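Local coordinates for glutathione S-transferase domain (Burkholderia graminis, PDB 4MF5), which binds glutathione and, as a member of the glutathione S-transferase superfamily, probably transfers it to electrophilic substrates, at residues Met85-Asn90 and Ala95-Asn100. Sequence-based numbering, arbitrary orientation. Where two conformers were deposited one is given.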
# COMPACT_ATOMS: atom_id res chain seq x y z
N MET A 85 17.51 -10.17 -5.24
CA MET A 85 16.31 -10.87 -4.82
C MET A 85 16.43 -11.49 -3.43
O MET A 85 15.42 -11.72 -2.78
CB MET A 85 15.85 -11.87 -5.88
CG MET A 85 15.32 -11.14 -7.11
SD MET A 85 14.70 -12.19 -8.42
CE MET A 85 13.29 -12.95 -7.64
N SER A 86 17.66 -11.69 -2.96
CA SER A 86 17.87 -12.18 -1.60
C SER A 86 17.42 -11.16 -0.56
O SER A 86 17.09 -11.51 0.57
CB SER A 86 19.34 -12.54 -1.35
OG SER A 86 20.18 -11.42 -1.26
N LEU A 87 17.40 -9.88 -0.94
CA LEU A 87 16.89 -8.82 -0.08
C LEU A 87 15.41 -8.53 -0.39
O LEU A 87 14.59 -8.44 0.52
CB LEU A 87 17.72 -7.55 -0.24
CG LEU A 87 17.29 -6.36 0.61
CD1 LEU A 87 17.27 -6.72 2.09
CD2 LEU A 87 18.18 -5.17 0.35
N ASN A 88 15.08 -8.37 -1.67
CA ASN A 88 13.68 -8.17 -2.06
C ASN A 88 13.26 -9.24 -3.05
O ASN A 88 13.56 -9.15 -4.24
CB ASN A 88 13.40 -6.80 -2.68
CG ASN A 88 11.91 -6.66 -2.96
OD1 ASN A 88 11.14 -7.59 -2.67
ND2 ASN A 88 11.48 -5.55 -3.50
N PRO A 89 12.57 -10.28 -2.57
CA PRO A 89 12.15 -11.36 -3.47
C PRO A 89 11.11 -10.92 -4.53
O PRO A 89 10.87 -11.67 -5.47
CB PRO A 89 11.54 -12.38 -2.50
CG PRO A 89 11.05 -11.56 -1.37
CD PRO A 89 12.10 -10.50 -1.18
N ASN A 90 10.54 -9.73 -4.38
CA ASN A 90 9.67 -9.14 -5.39
C ASN A 90 10.46 -8.44 -6.50
O ASN A 90 9.84 -7.94 -7.44
CB ASN A 90 8.68 -8.19 -4.73
CG ASN A 90 7.59 -7.72 -5.67
OD1 ASN A 90 7.02 -8.51 -6.42
ND2 ASN A 90 7.24 -6.45 -5.58
N ALA A 95 15.07 -1.04 -1.82
CA ALA A 95 15.21 -1.87 -0.62
C ALA A 95 16.36 -1.29 0.19
O ALA A 95 17.23 -0.60 -0.34
CB ALA A 95 15.47 -3.32 -1.01
N ILE A 96 16.35 -1.58 1.50
CA ILE A 96 17.39 -1.11 2.41
C ILE A 96 17.89 -2.24 3.29
O ILE A 96 17.20 -3.22 3.54
CB ILE A 96 16.90 0.06 3.31
CG1 ILE A 96 15.77 -0.38 4.25
CG2 ILE A 96 16.51 1.26 2.47
CD1 ILE A 96 15.54 0.54 5.41
N ILE A 97 19.09 -2.03 3.82
CA ILE A 97 19.53 -2.72 5.04
C ILE A 97 20.04 -1.65 5.99
O ILE A 97 21.01 -0.95 5.66
CB ILE A 97 20.64 -3.76 4.81
CG1 ILE A 97 20.15 -4.88 3.87
CG2 ILE A 97 21.08 -4.34 6.16
CD1 ILE A 97 21.26 -5.72 3.29
N ASP A 98 19.36 -1.49 7.13
CA ASP A 98 19.86 -0.58 8.16
C ASP A 98 20.75 -1.41 9.08
O ASP A 98 20.24 -2.26 9.79
CB ASP A 98 18.72 0.05 8.94
CG ASP A 98 19.20 1.11 9.92
OD1 ASP A 98 20.45 1.27 10.05
OD2 ASP A 98 18.34 1.77 10.55
N PRO A 99 22.09 -1.16 9.11
CA PRO A 99 22.94 -1.96 10.00
C PRO A 99 22.60 -1.76 11.47
O PRO A 99 22.85 -2.65 12.28
CB PRO A 99 24.35 -1.45 9.67
CG PRO A 99 24.15 -0.07 9.17
CD PRO A 99 22.86 -0.11 8.41
N ASN A 100 22.05 -0.60 11.81
CA ASN A 100 21.68 -0.42 13.20
C ASN A 100 20.20 -0.24 13.36
O ASN A 100 19.61 0.82 13.49
CB ASN A 100 22.50 0.66 13.84
CG ASN A 100 23.96 0.30 13.85
OD1 ASN A 100 24.74 0.95 13.19
ND2 ASN A 100 24.32 -0.76 14.55
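L87 and N88, just beyond helix 82-85, approach the start of strand 95-98 with their backbones well apart, N88 CA lying 6.6 Å from A95 CA, and no hydrogen bond joins the segments. L87 bridges the distance. Its CG stands anti to the backbone N (chi1 -180°), which extends the forked end toward the strand. L87 CD2 lies 3.6 Å from A95 CB. L87 CD1 reaches I97 CG1 at 3.9 Å and also brushes the carbonyl O of I96. The small methyl of A95 lets the leucine come close to the strand, and the longer I97 meets it obliquely through CG1. Alternation along the strand puts A95 and I97 within reach of L87, whereas the side chain of I96 points away, onto L43, L45 and L109. N88 CB rests more loosely on A95 CB, 4.4 Å away. The N88 amide shapes the loop: N88 OD1 accepts from N90 N at 2.8 Å, from above the amide plane, making an Asx turn, and ND2 donates to the carbonyl of K92, a residue of the glutathione pocket. Segment 85-90 packs on one face of the thioredoxin-like N-terminal sheet, where strand 95-98 pairs antiparallel with strands 43-47 and 107-110; Y46, P108 and I31 of helix 31-34 also touch L87, while P89 packs on W140 and N90 on F143 of helix 131-161 of the second subunit.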